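Local atomic coordinates of ABC transporter substrate-binding protein (Streptococcus pneumoniae, PDB entry 4OHN), a protein that binds histidine and probably delivers it to an ABC uptake transporter as the substrate-binding component. Residues 154-166 with 172-186. Sequence-based numbering, arbitrary orientation.
Sequences EANQYQTFNEALI and RIDGLLIDRVYANYY. With HIS (histidine), chain B; ACT (acetate ion), chain C.
Helix 161-166 lies nearly antiparallel to strand 175-179, their axes 9.3 Å apart at 160°, and meets helix 180-186 at a steep angle; F161 and L165 pack against both elements, whereas A164 meets the strand side alone, CB 3.6 Å from L176 CD1. The F161 ring lies flat on I178, whose CG1 stands 3.6 Å from the ring centroid and 12° off its normal. L176 CD1 and L177 O approach the edge of the same ring, and D179 OD1 lies 3.5 Å from F161 CE2. F161 also turns its edge to the face of Y182, with planes at 58°, while F161 CB covers that face toward the rim. Y182 OH donates to N162 OD1 (2.7 Å) from well above the carbonyl plane, in one of two conformers of N162. L165 reaches further along: CD1 is centred over the Y186 ring, 3.7 Å from its centroid, and CG rests on L176 CD2. A water links Y186 OH to N162 O. At the far end, I173 CG2 merely touches Y158 OH, whose hydrogen bond goes to D167 OD2. This is a right-handed beta-alpha-beta crossover, with strand 127-130 between its two parallel strands, in one lobe of a periplasmic-binding-protein fold; D179, at its C-terminal strand end, accepts the ligand histidine's amino group through OD2 (2.7 Å to ligand N).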
ATOM      1  N   GLU A 154     -19.481  -7.641   9.260  1.00 11.81           N
ATOM      2  CA  GLU A 154     -18.075  -7.900   9.550  1.00 13.01           C
ATOM      3  C   GLU A 154     -17.313  -8.167   8.274  1.00 11.67           C
ATOM      4  O   GLU A 154     -17.918  -8.437   7.236  1.00 13.12           O
ATOM      5  CB  GLU A 154     -17.944  -9.175  10.384  1.00 15.33           C
ATOM      6  CG  GLU A 154     -18.342  -9.057  11.753  1.00 21.32           C
ATOM      7  CD  GLU A 154     -18.421 -10.412  12.451  1.00 20.30           C
ATOM      8  OE1 GLU A 154     -18.164 -11.483  11.827  1.00 23.36           O
ATOM      9  OE2 GLU A 154     -18.765 -10.359  13.618  1.00 19.84           O
ATOM     10  N   ALA A 155     -15.991  -8.094   8.327  1.00 11.81           N
ATOM     11  CA  ALA A 155     -15.136  -8.632   7.284  1.00 10.45           C
ATOM     12  C   ALA A 155     -14.280  -9.735   7.866  1.00  9.44           C
ATOM     13  O   ALA A 155     -13.715  -9.586   8.960  1.00 10.95           O
ATOM     14  CB  ALA A 155     -14.248  -7.525   6.713  1.00 13.51           C
ATOM     15  N   ASN A 156     -14.178 -10.848   7.143  0.58 10.77           N
ATOM     16  CA  ASN A 156     -13.130 -11.832   7.359  0.58 11.34           C
ATOM     17  C   ASN A 156     -11.811 -11.088   7.234  0.58  6.68           C
ATOM     18  O   ASN A 156     -11.635 -10.285   6.312  0.58  8.94           O
ATOM     19  CB  ASN A 156     -13.158 -12.931   6.289  0.58 15.73           C
ATOM     20  CG  ASN A 156     -14.100 -14.071   6.620  0.58 20.96           C
ATOM     21  OD1 ASN A 156     -15.035 -13.918   7.401  0.58 20.46           O
ATOM     22  ND2 ASN A 156     -13.840 -15.238   6.027  0.58 20.40           N
ATOM     23  N   GLN A 157     -10.883 -11.337   8.150  0.58  7.00           N
ATOM     24  CA  GLN A 157      -9.607 -10.637   8.165  0.58  8.05           C
ATOM     25  C   GLN A 157      -8.418 -11.546   7.877  0.58  9.83           C
ATOM     26  O   GLN A 157      -8.344 -12.693   8.320  0.58  7.36           O
ATOM     27  CB  GLN A 157      -9.439  -9.908   9.495  0.58 15.15           C
ATOM     28  CG  GLN A 157     -10.318  -8.658   9.610  0.58 12.38           C
ATOM     29  CD  GLN A 157     -10.540  -8.221  11.032  0.58 13.57           C
ATOM     30  OE1 GLN A 157      -9.645  -8.293  11.860  0.58 11.53           O
ATOM     31  NE2 GLN A 157     -11.749  -7.762  11.322  0.58 28.85           N
ATOM     32  N   TYR A 158      -7.496 -10.993   7.105  1.00  8.05           N
ATOM     33  CA  TYR A 158      -6.322 -11.693   6.597  1.00  7.80           C
ATOM     34  C   TYR A 158      -5.081 -10.838   6.798  1.00  8.02           C
ATOM     35  O   TYR A 158      -5.118  -9.596   6.643  1.00  8.54           O
ATOM     36  CB  TYR A 158      -6.481 -11.940   5.091  1.00  9.76           C
ATOM     37  CG  TYR A 158      -7.684 -12.809   4.783  1.00  9.26           C
ATOM     38  CD1 TYR A 158      -7.572 -14.195   4.799  1.00  8.88           C
ATOM     39  CD2 TYR A 158      -8.917 -12.254   4.543  1.00  8.48           C
ATOM     40  CE1 TYR A 158      -8.649 -15.000   4.560  1.00  9.33           C
ATOM     41  CE2 TYR A 158     -10.008 -13.062   4.285  1.00  8.15           C
ATOM     42  CZ  TYR A 158      -9.862 -14.419   4.302  1.00  8.72           C
ATOM     43  OH  TYR A 158     -10.972 -15.198   4.070  1.00  9.94           O
ATOM     44  N   GLN A 159      -3.965 -11.472   7.110  0.65  7.76           N
ATOM     45  CA  GLN A 159      -2.704 -10.748   7.223  0.65  8.08           C
ATOM     46  C   GLN A 159      -2.272 -10.164   5.880  0.65  8.11           C
ATOM     47  O   GLN A 159      -1.780  -9.030   5.822  0.65  7.98           O
ATOM     48  CB  GLN A 159      -1.594 -11.635   7.770  0.65  8.83           C
ATOM     49  CG  GLN A 159      -0.394 -10.836   8.261  0.65  9.83           C
ATOM     50  CD  GLN A 159       0.855 -11.660   8.524  0.65 12.27           C
ATOM     51  OE1 GLN A 159       1.675 -11.300   9.365  0.65 19.60           O
ATOM     52  NE2 GLN A 159       1.005 -12.773   7.816  0.65 10.31           N
ATOM     53  N   THR A 160      -2.459 -10.936   4.817  1.00  7.60           N
ATOM     54  CA  THR A 160      -2.028 -10.565   3.457  1.00  8.47           C
ATOM     55  C   THR A 160      -3.185 -10.669   2.480  1.00  8.47           C
ATOM     56  O   THR A 160      -4.102 -11.494   2.626  1.00  8.54           O
ATOM     57  CB  THR A 160      -0.908 -11.482   2.911  1.00 10.10           C
ATOM     58  OG1 THR A 160      -1.413 -12.800   2.636  1.00 10.22           O
ATOM     59  CG2 THR A 160       0.255 -11.525   3.885  1.00 10.15           C
ATOM     60  N   PHE A 161      -3.135  -9.857   1.431  1.00  8.40           N
ATOM     61  CA  PHE A 161      -4.112  -9.968   0.363  1.00  7.82           C
ATOM     62  C   PHE A 161      -3.992 -11.285  -0.407  1.00  7.50           C
ATOM     63  O   PHE A 161      -5.004 -11.773  -0.945  1.00  9.10           O
ATOM     64  CB  PHE A 161      -4.010  -8.756  -0.561  1.00  7.94           C
ATOM     65  CG  PHE A 161      -4.664  -7.521  -0.004  1.00  8.42           C
ATOM     66  CD1 PHE A 161      -6.013  -7.511   0.306  1.00  7.30           C
ATOM     67  CD2 PHE A 161      -3.938  -6.367   0.190  1.00  8.50           C
ATOM     68  CE1 PHE A 161      -6.618  -6.371   0.780  1.00  8.62           C
ATOM     69  CE2 PHE A 161      -4.539  -5.231   0.671  1.00  8.48           C
ATOM     70  CZ  PHE A 161      -5.870  -5.232   0.976  1.00  8.02           C
ATOM     71  N   ASN A 162      -2.803 -11.868  -0.481  0.72  6.83           N
ATOM     72  CA  ASN A 162      -2.652 -13.100  -1.246  0.72  7.77           C
ATOM     73  C   ASN A 162      -3.517 -14.204  -0.677  0.72  8.41           C
ATOM     74  O   ASN A 162      -4.174 -14.948  -1.411  0.72  8.96           O
ATOM     75  CB  ASN A 162      -1.203 -13.525  -1.293  0.72  7.91           C
ATOM     76  CG  ASN A 162      -0.338 -12.487  -1.908  0.72 10.36           C
ATOM     77  OD1 ASN A 162      -0.301 -11.364  -1.425  0.72  9.84           O
ATOM     78  ND2 ASN A 162       0.333 -12.828  -2.983  0.72  8.64           N
ATOM     79  N   GLU A 163      -3.532 -14.328   0.640  1.00  7.66           N
ATOM     80  CA  GLU A 163      -4.387 -15.318   1.270  1.00  7.33           C
ATOM     81  C   GLU A 163      -5.846 -14.999   1.043  1.00  7.37           C
ATOM     82  O   GLU A 163      -6.646 -15.888   0.769  1.00  8.43           O
ATOM     83  CB  GLU A 163      -4.100 -15.410   2.771  1.00  8.89           C
ATOM     84  CG  GLU A 163      -4.880 -16.525   3.419  1.00  8.69           C
ATOM     85  CD  GLU A 163      -4.886 -16.490   4.929  1.00 11.01           C
ATOM     86  OE1 GLU A 163      -4.230 -15.617   5.544  1.00 11.82           O
ATOM     87  OE2 GLU A 163      -5.545 -17.378   5.519  1.00 10.77           O
ATOM     88  N   ALA A 164      -6.213 -13.728   1.196  1.00  7.53           N
ATOM     89  CA  ALA A 164      -7.592 -13.318   0.976  1.00  7.49           C
ATOM     90  C   ALA A 164      -8.048 -13.686  -0.445  1.00  7.31           C
ATOM     91  O   ALA A 164      -9.184 -14.116  -0.667  1.00  7.67           O
ATOM     92  CB  ALA A 164      -7.743 -11.833   1.202  1.00  6.79           C
ATOM     93  N   LEU A 165      -7.154 -13.511  -1.410  1.00  7.12           N
ATOM     94  CA  LEU A 165      -7.458 -13.814  -2.802  1.00  7.19           C
ATOM     95  C   LEU A 165      -7.603 -15.322  -3.052  1.00  6.95           C
ATOM     96  O   LEU A 165      -8.469 -15.723  -3.827  1.00  8.45           O
ATOM     97  CB  LEU A 165      -6.402 -13.211  -3.723  1.00  8.07           C
ATOM     98  CG  LEU A 165      -6.618 -11.706  -3.936  1.00  8.44           C
ATOM     99  CD1 LEU A 165      -5.323 -11.022  -4.399  1.00 11.65           C
ATOM    100  CD2 LEU A 165      -7.749 -11.432  -4.920  1.00  9.78           C
ATOM    101  N   ILE A 166      -6.800 -16.157  -2.397  1.00  7.16           N
ATOM    102  CA  ILE A 166      -7.015 -17.592  -2.463  1.00  8.20           C
ATOM    103  C   ILE A 166      -8.385 -17.939  -1.874  1.00  7.43           C
ATOM    104  O   ILE A 166      -9.111 -18.799  -2.395  1.00  8.13           O
ATOM    105  CB  ILE A 166      -5.866 -18.371  -1.777  1.00  9.27           C
ATOM    106  CG1 ILE A 166      -4.556 -18.173  -2.546  1.00  9.66           C
ATOM    107  CG2 ILE A 166      -6.172 -19.869  -1.665  1.00 11.16           C
ATOM    108  CD1 ILE A 166      -4.553 -18.651  -3.970  1.00 13.44           C
ATOM    109  N   ARG A 172     -14.723 -18.896  -0.365  1.00  8.60           N
ATOM    110  CA  ARG A 172     -14.799 -18.790   1.084  1.00  9.02           C
ATOM    111  C   ARG A 172     -15.238 -17.389   1.491  1.00  9.48           C
ATOM    112  O   ARG A 172     -15.830 -17.203   2.563  1.00 11.57           O
ATOM    113  CB  ARG A 172     -13.463 -19.141   1.729  1.00  8.74           C
ATOM    114  CG  ARG A 172     -13.012 -20.554   1.429  1.00  9.33           C
ATOM    115  CD  ARG A 172     -11.560 -20.758   1.854  1.00  9.80           C
ATOM    116  NE  ARG A 172     -11.088 -22.082   1.456  1.00 10.41           N
ATOM    117  CZ  ARG A 172      -9.876 -22.349   0.987  1.00  9.87           C
ATOM    118  NH1 ARG A 172      -8.975 -21.404   0.875  1.00  9.28           N
ATOM    119  NH2 ARG A 172      -9.571 -23.580   0.661  1.00 11.86           N
ATOM    120  N   ILE A 173     -14.934 -16.408   0.652  1.00  8.96           N
ATOM    121  CA  ILE A 173     -15.500 -15.059   0.726  1.00 10.10           C
ATOM    122  C   ILE A 173     -16.107 -14.764  -0.635  1.00  9.03           C
ATOM    123  O   ILE A 173     -15.715 -15.373  -1.640  1.00  8.83           O
ATOM    124  CB  ILE A 173     -14.479 -13.969   1.149  1.00  8.89           C
ATOM    125  CG1 ILE A 173     -13.292 -13.911   0.180  1.00  9.33           C
ATOM    126  CG2 ILE A 173     -13.995 -14.259   2.569  1.00  9.97           C
ATOM    127  CD1 ILE A 173     -12.276 -12.821   0.506  1.00  9.81           C
ATOM    128  N   ASP A 174     -17.067 -13.852  -0.682  1.00  8.10           N
ATOM    129  CA  ASP A 174     -17.734 -13.461  -1.924  1.00  8.54           C
ATOM    130  C   ASP A 174     -17.153 -12.202  -2.557  1.00  7.55           C
ATOM    131  O   ASP A 174     -17.273 -12.002  -3.764  1.00  9.15           O
ATOM    132  CB  ASP A 174     -19.225 -13.243  -1.648  1.00 10.01           C
ATOM    133  CG  ASP A 174     -19.898 -14.502  -1.155  1.00 11.10           C
ATOM    134  OD1 ASP A 174     -19.828 -15.496  -1.911  1.00 12.78           O
ATOM    135  OD2 ASP A 174     -20.475 -14.500  -0.047  1.00 13.49           O
ATOM    136  N   GLY A 175     -16.569 -11.344  -1.723  1.00  8.32           N
ATOM    137  CA  GLY A 175     -15.957 -10.114  -2.198  1.00  8.65           C
ATOM    138  C   GLY A 175     -14.778  -9.784  -1.312  1.00  7.73           C
ATOM    139  O   GLY A 175     -14.759 -10.112  -0.145  1.00  8.51           O
ATOM    140  N   LEU A 176     -13.823  -9.088  -1.889  1.00  8.16           N
ATOM    141  CA  LEU A 176     -12.612  -8.662  -1.197  1.00  7.79           C
ATOM    142  C   LEU A 176     -12.414  -7.162  -1.397  1.00  7.43           C
ATOM    143  O   LEU A 176     -12.382  -6.686  -2.532  1.00  7.97           O
ATOM    144  CB  LEU A 176     -11.399  -9.442  -1.733  1.00  8.11           C
ATOM    145  CG  LEU A 176     -10.029  -9.028  -1.187  1.00  7.85           C
ATOM    146  CD1 LEU A 176      -9.943  -9.134   0.329  1.00  9.40           C
ATOM    147  CD2 LEU A 176      -8.953  -9.901  -1.871  1.00  8.62           C
ATOM    148  N   LEU A 177     -12.301  -6.445  -0.283  1.00  7.65           N
ATOM    149  CA  LEU A 177     -11.979  -5.018  -0.310  1.00  8.15           C
ATOM    150  C   LEU A 177     -10.465  -4.864  -0.366  1.00  8.41           C
ATOM    151  O   LEU A 177      -9.769  -5.333   0.536  1.00  9.70           O
ATOM    152  CB  LEU A 177     -12.559  -4.349   0.935  1.00  8.72           C
ATOM    153  CG  LEU A 177     -12.452  -2.821   1.034  1.00 12.50           C
ATOM    154  CD1 LEU A 177     -13.200  -2.151  -0.116  1.00 15.93           C
ATOM    155  CD2 LEU A 177     -12.989  -2.346   2.375  1.00 15.87           C
ATOM    156  N   ILE A 178      -9.955  -4.227  -1.398  1.00  8.17           N
ATOM    157  CA  ILE A 178      -8.528  -4.255  -1.708  1.00  8.40           C
ATOM    158  C   ILE A 178      -8.109  -3.036  -2.527  1.00  8.32           C
ATOM    159  O   ILE A 178      -8.909  -2.444  -3.249  1.00  9.15           O
ATOM    160  CB  ILE A 178      -8.188  -5.583  -2.441  1.00  7.67           C
ATOM    161  CG1 ILE A 178      -6.689  -5.721  -2.741  1.00  9.56           C
ATOM    162  CG2 ILE A 178      -9.014  -5.733  -3.701  1.00  8.74           C
ATOM    163  CD1 ILE A 178      -6.301  -7.120  -3.220  1.00 10.99           C
ATOM    164  N   ASP A 179      -6.850  -2.640  -2.423  1.00  8.20           N
ATOM    165  CA  ASP A 179      -6.308  -1.571  -3.236  1.00  7.43           C
ATOM    166  C   ASP A 179      -6.384  -1.886  -4.723  1.00  7.82           C
ATOM    167  O   ASP A 179      -5.996  -2.965  -5.157  1.00  8.29           O
ATOM    168  CB  ASP A 179      -4.839  -1.320  -2.852  1.00  8.36           C
ATOM    169  CG  ASP A 179      -4.675  -1.055  -1.393  1.00  9.45           C
ATOM    170  OD1 ASP A 179      -4.882  -1.979  -0.600  1.00  9.86           O
ATOM    171  OD2 ASP A 179      -4.335   0.089  -1.048  1.00 10.84           O
ATOM    172  N   ARG A 180      -6.834  -0.921  -5.523  1.00  9.38           N
ATOM    173  CA  ARG A 180      -6.928  -1.105  -6.963  1.00  9.12           C
ATOM    174  C   ARG A 180      -5.570  -1.398  -7.584  1.00 10.21           C
ATOM    175  O   ARG A 180      -5.464  -2.222  -8.472  1.00 10.66           O
ATOM    176  CB  ARG A 180      -7.591   0.104  -7.619  1.00 10.74           C
ATOM    177  CG  ARG A 180      -8.044  -0.134  -9.069  1.00 16.59           C
ATOM    178  CD  ARG A 180      -8.942   1.023  -9.539  1.00 22.82           C
ATOM    179  NE  ARG A 180      -9.873   0.645 -10.594  1.00 29.49           N
ATOM    180  CZ  ARG A 180     -10.941   1.362 -10.933  1.00 57.00           C
ATOM    181  NH1 ARG A 180     -11.218   2.484 -10.289  1.00 33.27           N
ATOM    182  NH2 ARG A 180     -11.737   0.955 -11.910  1.00 46.63           N
ATOM    183  N   VAL A 181      -4.503  -0.738  -7.131  0.61  9.75           N
ATOM    184  CA  VAL A 181      -3.202  -0.988  -7.754  0.61 14.20           C
ATOM    185  C   VAL A 181      -2.785  -2.431  -7.577  0.61  7.01           C
ATOM    186  O   VAL A 181      -2.207  -3.035  -8.464  0.61  7.15           O
ATOM    187  CB  VAL A 181      -2.053  -0.086  -7.237  0.61 15.70           C
ATOM    188  CG1 VAL A 181      -2.359   1.380  -7.508  0.61 13.76           C
ATOM    189  CG2 VAL A 181      -1.742  -0.351  -5.754  0.61 11.12           C
ATOM    190  N   TYR A 182      -3.084  -2.995  -6.418  1.00  9.18           N
ATOM    191  CA  TYR A 182      -2.753  -4.395  -6.203  1.00 10.03           C
ATOM    192  C   TYR A 182      -3.607  -5.291  -7.093  1.00  9.88           C
ATOM    193  O   TYR A 182      -3.091  -6.153  -7.800  1.00 10.00           O
ATOM    194  CB  TYR A 182      -2.925  -4.736  -4.721  1.00  9.06           C
ATOM    195  CG  TYR A 182      -2.557  -6.148  -4.318  1.00  7.88           C
ATOM    196  CD1 TYR A 182      -1.584  -6.405  -3.379  1.00  9.30           C
ATOM    197  CD2 TYR A 182      -3.181  -7.237  -4.873  1.00 10.28           C
ATOM    198  CE1 TYR A 182      -1.264  -7.717  -3.025  1.00 10.36           C
ATOM    199  CE2 TYR A 182      -2.863  -8.486  -4.536  1.00 11.43           C
ATOM    200  CZ  TYR A 182      -1.918  -8.735  -3.631  1.00  9.37           C
ATOM    201  OH  TYR A 182      -1.649 -10.074  -3.325  1.00 15.09           O
ATOM    202  N   ALA A 183      -4.922  -5.098  -7.047  1.00  8.97           N
ATOM    203  CA  ALA A 183      -5.818  -5.956  -7.806  1.00 10.25           C
ATOM    204  C   ALA A 183      -5.459  -5.965  -9.276  1.00 10.67           C
ATOM    205  O   ALA A 183      -5.368  -7.050  -9.882  1.00 12.62           O
ATOM    206  CB  ALA A 183      -7.265  -5.508  -7.607  1.00 11.23           C
ATOM    207  N   ASN A 184      -5.241  -4.792  -9.864  1.00 10.21           N
ATOM    208  CA  ASN A 184      -4.931  -4.701 -11.303  1.00 13.52           C
ATOM    209  C   ASN A 184      -3.657  -5.477 -11.633  1.00 12.70           C
ATOM    210  O   ASN A 184      -3.617  -6.264 -12.581  1.00 16.59           O
ATOM    211  CB  ASN A 184      -4.732  -3.243 -11.734  1.00 17.39           C
ATOM    212  CG  ASN A 184      -6.027  -2.447 -11.834  1.00 25.21           C
ATOM    213  OD1 ASN A 184      -7.115  -3.003 -11.897  1.00 26.39           O
ATOM    214  ND2 ASN A 184      -5.895  -1.118 -11.890  1.00 28.05           N
ATOM    215  N   TYR A 185      -2.599  -5.273 -10.856  1.00 10.39           N
ATOM    216  CA  TYR A 185      -1.336  -5.925 -11.154  1.00 12.11           C
ATOM    217  C   TYR A 185      -1.416  -7.438 -10.923  1.00 11.55           C
ATOM    218  O   TYR A 185      -0.976  -8.237 -11.762  1.00 11.57           O
ATOM    219  CB  TYR A 185      -0.197  -5.313 -10.318  1.00 11.56           C
ATOM    220  CG  TYR A 185       1.153  -5.871 -10.667  1.00 11.98           C
ATOM    221  CD1 TYR A 185       1.613  -7.036 -10.077  1.00 13.24           C
ATOM    222  CD2 TYR A 185       1.965  -5.238 -11.598  1.00 13.00           C
ATOM    223  CE1 TYR A 185       2.829  -7.580 -10.402  1.00 14.29           C
ATOM    224  CE2 TYR A 185       3.185  -5.762 -11.929  1.00 13.92           C
ATOM    225  CZ  TYR A 185       3.625  -6.927 -11.321  1.00 15.63           C
ATOM    226  OH  TYR A 185       4.863  -7.448 -11.648  1.00 20.25           O
ATOM    227  N   TYR A 186      -1.951  -7.818  -9.772  1.00  9.93           N
ATOM    228  CA  TYR A 186      -2.052  -9.228  -9.413  1.00 10.81           C
ATOM    229  C   TYR A 186      -2.845 -10.009 -10.447  1.00 10.11           C
ATOM    230  O   TYR A 186      -2.424 -11.076 -10.906  1.00 11.50           O
ATOM    231  CB  TYR A 186      -2.732  -9.350  -8.055  1.00  9.13           C
ATOM    232  CG  TYR A 186      -3.049 -10.782  -7.663  1.00 12.53           C
ATOM    233  CD1 TYR A 186      -4.204 -11.399  -8.107  1.00 13.90           C
ATOM    234  CD2 TYR A 186      -2.214 -11.493  -6.838  1.00 14.21           C
ATOM    235  CE1 TYR A 186      -4.501 -12.712  -7.769  1.00 14.61           C
ATOM    236  CE2 TYR A 186      -2.507 -12.820  -6.482  1.00 13.27           C
ATOM    237  CZ  TYR A 186      -3.653 -13.413  -6.961  1.00 11.81           C
ATOM    238  OH  TYR A 186      -3.943 -14.717  -6.602  1.00 15.90           O
TER
HETATM  239  N   HIS B 301      -2.820   0.780   1.069  1.00  8.28           N
HETATM  240  CA  HIS B 301      -3.194  -0.098   2.205  1.00  7.98           C
HETATM  241  C   HIS B 301      -2.598   0.411   3.498  1.00  8.26           C
HETATM  242  O   HIS B 301      -1.856   1.420   3.473  1.00  8.50           O
HETATM  243  CB  HIS B 301      -2.871  -1.586   1.933  1.00  7.45           C
HETATM  244  CG  HIS B 301      -1.438  -2.012   2.065  1.00  7.25           C
HETATM  245  ND1 HIS B 301      -1.108  -3.259   2.569  1.00  6.84           N
HETATM  246  CD2 HIS B 301      -0.266  -1.443   1.687  1.00  7.55           C
HETATM  247  CE1 HIS B 301       0.200  -3.420   2.523  1.00  6.96           C
HETATM  248  NE2 HIS B 301       0.736  -2.336   1.986  1.00  7.10           N
HETATM  249  OXT HIS B 301      -2.895  -0.204   4.543  1.00  8.77           O
HETATM  250  C   ACT C 302      -7.119 -15.719  -7.955  1.00 14.41           C
HETATM  251  O   ACT C 302      -7.857 -16.468  -8.640  1.00 13.38           O
HETATM  252  OXT ACT C 302      -5.885 -15.939  -8.016  1.00 15.92           O
HETATM  253  CH3 ACT C 302      -7.709 -14.625  -7.131  1.00 13.91           C
HETATM  254  O   HOH W   1     -15.531 -17.546   5.297  1.00 25.82           O
HETATM  255  O   HOH W   2      -2.878 -15.138  -4.044  1.00 16.57           O